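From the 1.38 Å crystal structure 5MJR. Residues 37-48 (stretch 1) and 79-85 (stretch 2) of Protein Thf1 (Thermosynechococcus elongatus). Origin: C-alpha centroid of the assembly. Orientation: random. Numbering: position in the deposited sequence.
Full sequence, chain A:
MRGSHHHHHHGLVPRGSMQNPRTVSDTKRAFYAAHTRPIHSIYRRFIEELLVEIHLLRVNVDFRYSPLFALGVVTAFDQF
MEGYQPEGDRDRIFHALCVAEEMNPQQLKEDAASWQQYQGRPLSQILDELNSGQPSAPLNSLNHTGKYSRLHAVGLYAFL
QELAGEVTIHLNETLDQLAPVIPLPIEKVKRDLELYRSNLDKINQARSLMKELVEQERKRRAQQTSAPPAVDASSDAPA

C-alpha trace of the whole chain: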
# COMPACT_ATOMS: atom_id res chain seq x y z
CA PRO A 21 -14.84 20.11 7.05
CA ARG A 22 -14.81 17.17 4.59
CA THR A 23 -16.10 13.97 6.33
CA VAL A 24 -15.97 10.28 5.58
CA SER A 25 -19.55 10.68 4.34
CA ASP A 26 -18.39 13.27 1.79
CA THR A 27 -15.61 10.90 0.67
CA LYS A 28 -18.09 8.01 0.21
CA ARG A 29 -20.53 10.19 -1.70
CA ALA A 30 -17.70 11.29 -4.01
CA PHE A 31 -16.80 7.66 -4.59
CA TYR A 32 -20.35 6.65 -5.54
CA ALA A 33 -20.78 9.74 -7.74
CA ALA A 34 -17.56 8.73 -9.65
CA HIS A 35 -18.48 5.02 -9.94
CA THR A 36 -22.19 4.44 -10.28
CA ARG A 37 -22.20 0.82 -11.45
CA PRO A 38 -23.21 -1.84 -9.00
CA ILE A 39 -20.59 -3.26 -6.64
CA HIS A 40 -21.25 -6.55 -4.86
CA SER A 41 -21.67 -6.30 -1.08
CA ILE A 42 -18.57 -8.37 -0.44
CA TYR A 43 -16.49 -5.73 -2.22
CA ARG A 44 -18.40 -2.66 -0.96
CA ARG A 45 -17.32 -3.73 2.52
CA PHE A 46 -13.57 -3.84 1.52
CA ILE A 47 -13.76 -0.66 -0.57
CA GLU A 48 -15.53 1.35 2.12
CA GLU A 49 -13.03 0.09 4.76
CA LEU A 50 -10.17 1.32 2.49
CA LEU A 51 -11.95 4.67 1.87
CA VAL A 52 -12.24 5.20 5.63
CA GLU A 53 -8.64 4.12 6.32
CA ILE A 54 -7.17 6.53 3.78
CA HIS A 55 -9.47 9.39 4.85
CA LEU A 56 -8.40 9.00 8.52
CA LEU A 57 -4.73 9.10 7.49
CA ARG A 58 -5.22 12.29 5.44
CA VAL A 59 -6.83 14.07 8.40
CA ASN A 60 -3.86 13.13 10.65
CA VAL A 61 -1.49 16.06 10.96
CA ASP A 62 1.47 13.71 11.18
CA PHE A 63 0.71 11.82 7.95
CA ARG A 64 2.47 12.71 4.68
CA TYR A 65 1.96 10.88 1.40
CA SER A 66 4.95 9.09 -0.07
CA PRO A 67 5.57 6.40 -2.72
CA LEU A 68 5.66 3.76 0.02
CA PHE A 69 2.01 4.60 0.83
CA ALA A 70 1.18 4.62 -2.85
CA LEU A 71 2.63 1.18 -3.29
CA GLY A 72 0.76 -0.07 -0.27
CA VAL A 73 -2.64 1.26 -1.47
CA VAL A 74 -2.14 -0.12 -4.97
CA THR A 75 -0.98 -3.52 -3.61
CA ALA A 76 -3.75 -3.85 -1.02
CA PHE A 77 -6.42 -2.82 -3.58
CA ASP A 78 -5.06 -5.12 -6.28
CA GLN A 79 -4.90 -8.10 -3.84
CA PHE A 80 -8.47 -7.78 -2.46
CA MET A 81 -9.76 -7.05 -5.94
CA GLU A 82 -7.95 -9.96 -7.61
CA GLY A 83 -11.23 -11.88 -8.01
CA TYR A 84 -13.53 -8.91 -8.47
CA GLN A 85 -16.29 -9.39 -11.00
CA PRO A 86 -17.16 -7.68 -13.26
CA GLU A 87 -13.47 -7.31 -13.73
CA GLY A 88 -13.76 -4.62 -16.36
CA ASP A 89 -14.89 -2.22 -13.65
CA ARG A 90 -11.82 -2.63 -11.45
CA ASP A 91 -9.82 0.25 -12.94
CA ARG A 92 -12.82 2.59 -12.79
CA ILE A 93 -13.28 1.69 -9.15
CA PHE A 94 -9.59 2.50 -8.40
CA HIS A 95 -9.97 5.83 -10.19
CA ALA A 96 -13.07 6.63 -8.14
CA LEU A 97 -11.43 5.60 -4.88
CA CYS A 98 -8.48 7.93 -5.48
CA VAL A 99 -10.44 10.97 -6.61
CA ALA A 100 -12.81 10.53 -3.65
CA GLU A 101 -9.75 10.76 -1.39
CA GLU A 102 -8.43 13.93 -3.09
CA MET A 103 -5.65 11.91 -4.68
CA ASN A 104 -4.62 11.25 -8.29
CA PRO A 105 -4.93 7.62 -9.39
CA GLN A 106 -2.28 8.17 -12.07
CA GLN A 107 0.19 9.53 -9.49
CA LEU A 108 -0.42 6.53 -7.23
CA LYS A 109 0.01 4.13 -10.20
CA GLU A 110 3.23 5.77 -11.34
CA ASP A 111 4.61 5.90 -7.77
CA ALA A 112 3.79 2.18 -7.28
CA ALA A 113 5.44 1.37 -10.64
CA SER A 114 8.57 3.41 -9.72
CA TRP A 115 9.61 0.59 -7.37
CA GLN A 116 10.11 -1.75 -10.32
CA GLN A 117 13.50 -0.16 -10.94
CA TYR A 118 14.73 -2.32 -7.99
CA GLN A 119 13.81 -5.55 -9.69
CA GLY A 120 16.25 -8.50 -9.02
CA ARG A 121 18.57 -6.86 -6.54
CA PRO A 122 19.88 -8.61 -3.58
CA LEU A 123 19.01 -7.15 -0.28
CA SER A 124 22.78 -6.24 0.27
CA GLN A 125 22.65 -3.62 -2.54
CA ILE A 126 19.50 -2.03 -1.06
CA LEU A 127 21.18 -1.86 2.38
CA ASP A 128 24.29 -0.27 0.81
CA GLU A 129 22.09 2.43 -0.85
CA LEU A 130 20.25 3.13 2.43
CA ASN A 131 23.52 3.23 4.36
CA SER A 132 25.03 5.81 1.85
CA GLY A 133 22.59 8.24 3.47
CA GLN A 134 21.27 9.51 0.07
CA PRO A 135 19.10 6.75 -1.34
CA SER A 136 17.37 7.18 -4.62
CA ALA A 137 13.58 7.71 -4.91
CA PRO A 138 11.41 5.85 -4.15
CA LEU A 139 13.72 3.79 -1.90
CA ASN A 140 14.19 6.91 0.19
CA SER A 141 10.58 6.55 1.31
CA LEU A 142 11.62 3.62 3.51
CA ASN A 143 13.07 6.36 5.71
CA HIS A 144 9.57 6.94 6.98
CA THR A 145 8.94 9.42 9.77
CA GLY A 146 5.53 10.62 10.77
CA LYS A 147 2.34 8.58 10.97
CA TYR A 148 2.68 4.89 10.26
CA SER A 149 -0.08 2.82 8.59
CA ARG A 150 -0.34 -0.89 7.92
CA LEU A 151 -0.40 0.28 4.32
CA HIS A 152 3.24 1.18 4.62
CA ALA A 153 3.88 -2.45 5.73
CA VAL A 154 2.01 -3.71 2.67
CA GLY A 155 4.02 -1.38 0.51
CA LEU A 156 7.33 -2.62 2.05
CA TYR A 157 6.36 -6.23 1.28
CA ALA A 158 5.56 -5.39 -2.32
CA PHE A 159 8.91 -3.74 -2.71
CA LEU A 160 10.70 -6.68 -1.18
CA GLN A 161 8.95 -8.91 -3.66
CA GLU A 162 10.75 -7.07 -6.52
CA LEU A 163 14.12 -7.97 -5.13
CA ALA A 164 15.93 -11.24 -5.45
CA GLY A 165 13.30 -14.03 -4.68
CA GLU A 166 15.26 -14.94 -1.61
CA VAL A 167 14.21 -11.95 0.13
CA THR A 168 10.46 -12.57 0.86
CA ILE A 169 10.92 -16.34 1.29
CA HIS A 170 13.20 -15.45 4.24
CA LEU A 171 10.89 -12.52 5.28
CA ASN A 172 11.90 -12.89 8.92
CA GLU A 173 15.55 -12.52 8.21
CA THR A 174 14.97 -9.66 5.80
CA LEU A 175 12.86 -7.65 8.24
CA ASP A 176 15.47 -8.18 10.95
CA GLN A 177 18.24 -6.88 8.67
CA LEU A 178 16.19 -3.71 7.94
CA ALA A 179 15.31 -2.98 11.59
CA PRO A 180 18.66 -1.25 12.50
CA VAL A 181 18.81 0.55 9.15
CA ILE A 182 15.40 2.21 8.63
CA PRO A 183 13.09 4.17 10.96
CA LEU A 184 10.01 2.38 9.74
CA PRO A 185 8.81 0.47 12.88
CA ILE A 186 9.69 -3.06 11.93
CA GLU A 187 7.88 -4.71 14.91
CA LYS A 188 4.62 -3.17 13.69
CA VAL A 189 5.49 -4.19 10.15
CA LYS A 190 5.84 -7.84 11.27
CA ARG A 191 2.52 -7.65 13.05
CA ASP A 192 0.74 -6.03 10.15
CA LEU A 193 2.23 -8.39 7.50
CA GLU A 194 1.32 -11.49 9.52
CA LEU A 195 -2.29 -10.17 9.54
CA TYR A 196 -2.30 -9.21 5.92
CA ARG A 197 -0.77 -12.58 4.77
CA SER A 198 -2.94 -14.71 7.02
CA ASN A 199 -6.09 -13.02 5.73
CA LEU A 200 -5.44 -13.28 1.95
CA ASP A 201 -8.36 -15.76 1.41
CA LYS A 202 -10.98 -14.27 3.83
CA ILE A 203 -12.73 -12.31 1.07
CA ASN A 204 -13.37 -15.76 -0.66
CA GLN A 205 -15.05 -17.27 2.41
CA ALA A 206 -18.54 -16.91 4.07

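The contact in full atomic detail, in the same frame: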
# COMPACT_ATOMS: atom_id res chain seq x y z
N ARG A 37 -21.82 2.20 -11.11
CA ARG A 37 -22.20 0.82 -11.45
C ARG A 37 -22.23 0.00 -10.21
O ARG A 37 -21.50 0.20 -9.24
CB ARG A 37 -21.22 0.22 -12.49
CG ARG A 37 -21.20 1.03 -13.76
CD ARG A 37 -20.25 0.34 -14.70
NE ARG A 37 -20.24 1.10 -15.94
CZ ARG A 37 -19.66 0.66 -17.04
NH1 ARG A 37 -19.04 -0.51 -17.04
NH2 ARG A 37 -19.67 1.43 -18.13
N PRO A 38 -23.09 -1.03 -10.20
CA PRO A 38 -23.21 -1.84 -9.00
C PRO A 38 -21.92 -2.50 -8.55
O PRO A 38 -21.17 -2.99 -9.41
CB PRO A 38 -24.27 -2.89 -9.45
CG PRO A 38 -25.01 -2.26 -10.50
CD PRO A 38 -24.08 -1.41 -11.23
N ILE A 39 -21.72 -2.52 -7.25
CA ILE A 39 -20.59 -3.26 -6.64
C ILE A 39 -21.14 -4.29 -5.64
O ILE A 39 -21.93 -3.93 -4.75
CB ILE A 39 -19.63 -2.32 -5.85
CG1 ILE A 39 -19.09 -1.22 -6.79
CG2 ILE A 39 -18.51 -3.12 -5.19
CD1 ILE A 39 -18.36 -0.14 -6.03
N HIS A 40 -20.75 -5.55 -5.78
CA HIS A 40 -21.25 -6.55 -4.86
C HIS A 40 -20.99 -6.22 -3.43
O HIS A 40 -19.89 -5.69 -3.11
CB HIS A 40 -20.63 -7.92 -5.21
CG HIS A 40 -21.30 -9.05 -4.57
ND1 HIS A 40 -21.00 -9.47 -3.32
CD2 HIS A 40 -22.33 -9.85 -5.03
CE1 HIS A 40 -21.87 -10.42 -2.96
NE2 HIS A 40 -22.66 -10.67 -4.01
N SER A 41 -21.88 -6.53 -2.52
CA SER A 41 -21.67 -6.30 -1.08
C SER A 41 -20.36 -6.76 -0.49
O SER A 41 -19.83 -6.11 0.38
CB SER A 41 -22.85 -6.87 -0.23
OG SER A 41 -23.03 -8.19 -0.50
N ILE A 42 -19.87 -7.90 -0.97
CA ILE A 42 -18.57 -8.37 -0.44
C ILE A 42 -17.51 -7.27 -0.64
O ILE A 42 -16.69 -7.00 0.28
CB ILE A 42 -18.18 -9.66 -1.15
CG1 ILE A 42 -19.04 -10.83 -0.79
CG2 ILE A 42 -16.73 -10.00 -0.88
CD1 ILE A 42 -18.89 -12.04 -1.69
N TYR A 43 -17.51 -6.70 -1.83
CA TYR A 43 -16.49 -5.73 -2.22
C TYR A 43 -16.79 -4.33 -1.73
O TYR A 43 -15.87 -3.61 -1.34
CB TYR A 43 -16.33 -5.78 -3.74
CG TYR A 43 -15.67 -7.05 -4.15
CD1 TYR A 43 -14.30 -7.23 -4.01
CD2 TYR A 43 -16.36 -8.15 -4.61
CE1 TYR A 43 -13.66 -8.39 -4.36
CE2 TYR A 43 -15.77 -9.34 -4.94
CZ TYR A 43 -14.42 -9.47 -4.84
OH TYR A 43 -13.78 -10.61 -5.13
N ARG A 44 -18.06 -3.98 -1.59
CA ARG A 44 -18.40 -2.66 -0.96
C ARG A 44 -17.83 -2.64 0.44
O ARG A 44 -17.32 -1.56 0.87
CB ARG A 44 -19.90 -2.43 -0.94
CG ARG A 44 -20.45 -2.18 -2.30
CD ARG A 44 -21.83 -1.48 -2.38
NE ARG A 44 -22.80 -1.90 -1.33
CZ ARG A 44 -23.68 -2.90 -1.45
NH1 ARG A 44 -23.75 -3.68 -2.52
NH2 ARG A 44 -24.52 -3.21 -0.46
N ARG A 45 -17.85 -3.75 1.20
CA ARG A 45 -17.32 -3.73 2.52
C ARG A 45 -15.78 -3.39 2.50
O ARG A 45 -15.30 -2.55 3.25
CB ARG A 45 -17.54 -5.05 3.25
CG ARG A 45 -18.94 -5.39 3.61
CD ARG A 45 -19.15 -6.56 4.61
NE ARG A 45 -18.91 -7.91 4.02
CZ ARG A 45 -19.81 -8.60 3.29
NH1 ARG A 45 -21.04 -8.10 3.02
NH2 ARG A 45 -19.54 -9.84 2.83
N PHE A 46 -15.02 -4.05 1.61
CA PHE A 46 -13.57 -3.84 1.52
C PHE A 46 -13.27 -2.43 1.02
O PHE A 46 -12.37 -1.73 1.55
CB PHE A 46 -12.95 -4.93 0.66
CG PHE A 46 -12.67 -6.22 1.38
CD1 PHE A 46 -13.65 -7.09 1.71
CD2 PHE A 46 -11.36 -6.53 1.70
CE1 PHE A 46 -13.39 -8.28 2.46
CE2 PHE A 46 -11.03 -7.70 2.34
CZ PHE A 46 -12.08 -8.60 2.76
N ILE A 47 -14.00 -1.97 -0.00
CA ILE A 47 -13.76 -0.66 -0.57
C ILE A 47 -14.08 0.44 0.42
O ILE A 47 -13.28 1.39 0.61
CB ILE A 47 -14.52 -0.47 -1.89
CG1 ILE A 47 -13.99 -1.43 -2.96
CG2 ILE A 47 -14.47 0.97 -2.36
CD1 ILE A 47 -14.98 -1.66 -4.08
N GLU A 48 -15.21 0.33 1.13
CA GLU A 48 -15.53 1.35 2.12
C GLU A 48 -14.51 1.34 3.29
O GLU A 48 -14.19 2.42 3.82
CB GLU A 48 -16.99 1.25 2.59
CG GLU A 48 -18.00 1.60 1.49
CD GLU A 48 -19.45 1.73 1.96
OE1 GLU A 48 -19.69 1.64 3.20
OE2 GLU A 48 -20.30 1.83 1.01
N GLN A 79 -4.79 -6.77 -4.47
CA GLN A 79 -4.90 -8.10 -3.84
C GLN A 79 -6.31 -8.39 -3.48
O GLN A 79 -6.82 -9.48 -3.85
CB GLN A 79 -4.00 -8.18 -2.60
CG GLN A 79 -3.96 -9.55 -1.92
CD GLN A 79 -5.19 -10.02 -1.19
OE1 GLN A 79 -5.83 -9.31 -0.45
NE2 GLN A 79 -5.47 -11.39 -1.39
N PHE A 80 -7.06 -7.49 -2.83
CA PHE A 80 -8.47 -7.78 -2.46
C PHE A 80 -9.34 -7.78 -3.69
O PHE A 80 -10.39 -8.45 -3.64
CB PHE A 80 -9.02 -7.06 -1.25
CG PHE A 80 -9.50 -5.67 -1.39
CD1 PHE A 80 -10.58 -5.26 -2.23
CD2 PHE A 80 -8.85 -4.66 -0.66
CE1 PHE A 80 -10.91 -3.89 -2.23
CE2 PHE A 80 -9.22 -3.35 -0.72
CZ PHE A 80 -10.20 -2.97 -1.55
N MET A 81 -8.97 -7.10 -4.76
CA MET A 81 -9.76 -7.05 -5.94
C MET A 81 -9.36 -8.10 -6.98
O MET A 81 -9.95 -8.09 -8.09
CB MET A 81 -9.67 -5.65 -6.57
CG MET A 81 -10.27 -4.54 -5.71
SD MET A 81 -12.09 -4.61 -5.60
CE MET A 81 -12.54 -3.89 -7.18
N GLU A 82 -8.46 -9.04 -6.62
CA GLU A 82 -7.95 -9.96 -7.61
C GLU A 82 -9.02 -10.86 -8.27
O GLU A 82 -8.88 -11.33 -9.37
CB GLU A 82 -6.79 -10.79 -7.00
CG GLU A 82 -7.14 -11.71 -5.93
CD GLU A 82 -5.94 -12.44 -5.32
OE1 GLU A 82 -4.87 -12.42 -5.97
OE2 GLU A 82 -6.11 -13.01 -4.21
N GLY A 83 -10.10 -11.13 -7.52
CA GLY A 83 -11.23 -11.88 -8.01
C GLY A 83 -12.46 -11.11 -8.31
O GLY A 83 -13.53 -11.71 -8.49
N TYR A 84 -12.38 -9.79 -8.28
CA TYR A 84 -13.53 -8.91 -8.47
C TYR A 84 -14.17 -9.21 -9.82
O TYR A 84 -13.56 -9.23 -10.84
CB TYR A 84 -13.12 -7.46 -8.45
CG TYR A 84 -14.34 -6.53 -8.58
CD1 TYR A 84 -15.20 -6.38 -7.51
CD2 TYR A 84 -14.65 -5.91 -9.75
CE1 TYR A 84 -16.31 -5.60 -7.58
CE2 TYR A 84 -15.81 -5.13 -9.85
CZ TYR A 84 -16.64 -5.00 -8.75
OH TYR A 84 -17.80 -4.23 -8.82
N GLN A 85 -15.52 -9.32 -9.79
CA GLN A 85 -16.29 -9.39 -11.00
C GLN A 85 -17.49 -8.41 -10.87
O GLN A 85 -18.04 -8.27 -9.78
CB GLN A 85 -16.76 -10.80 -11.31
CG GLN A 85 -15.60 -11.74 -11.65
CD GLN A 85 -14.90 -11.44 -12.89
OE1 GLN A 85 -15.44 -10.74 -13.77
NE2 GLN A 85 -13.67 -11.98 -13.06
O HOH W 1 -18.67 -2.33 -10.50
O HOH W 2 -19.61 -6.30 -8.38
O HOH W 3 -11.15 -10.71 -4.91

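Aromatic side chains often serve as the knobs of a packed interface, and their polar rims are then left to water. The contact between residues 37-48 and 79-85 of Thf1 is a compact example: it buries 444 Å², and no direct hydrogen bond crosses it.

The central bump is Tyr43, which points from the first stretch toward the second and lies in a hollow lined by Phe80, Met81, Gly83 and Tyr84. One face of its ring receives the edge of Tyr84, with Tyr43 CG and Tyr84 CD1 3.5 Å apart. The ring planes meet at 87°, a nearly ideal edge-to-face arrangement. At the edge of the Tyr43 ring lies a backbone carbonyl, Tyr43 CE1 being 3.3 Å from Phe80 O, while the sulfur of Met81 approaches obliquely, Tyr43 CD1 to Met81 SD measuring 3.8 Å. The tip of the ring reaches the type I turn that runs from Met81 to Tyr84, where Tyr43 OH comes within 3.5 Å of Gly83 C.

One helical turn onward the fit is reversed, and the second stretch supplies the bump. Phe80 points toward the helix and meets Phe46 and Ile47. The Phe46 CB atom sits over the face of the Phe80 ring, 3.7 Å from Phe80 CE1 and only 15° off the ring normal, so that a C-H group rests on the pi surface. The two phenyl rings themselves meet obliquely, at 49°. Ile47 closes the edge of the Phe80 ring, with Ile47 CG1 4.0 Å from Phe80 CE1.

At the other end, Tyr84 extends its ring past Tyr43 to the segment preceding the helix. Ile39 packs obliquely against it, Ile39 CG2 lying 4.1 Å from Tyr84 CE1. That segment is itself braced: His40 caps the helix by accepting from the backbone, Ile42 N to His40 ND1 being 3.0 Å, and Arg44 NH1 donates to Ile39 O at 2.9 Å.

Water fills the gaps that the rings leave. Tyr84 OH donates to one water, 2.7 Å from that oxygen, which in turn donates to Pro38 O at 2.8 Å. A second water donates to Tyr84 OH at 2.8 Å and to Gln85 O at 2.9 Å, and accepts from His40 N at 2.9 Å. A third lies 2.6 Å from Tyr43 OH, donates to Phe80 O at 2.7 Å and accepts from Gly83 N at 2.8 Å. Ring shape thus sets the fit, and water joins the hydroxyls to the opposing backbone.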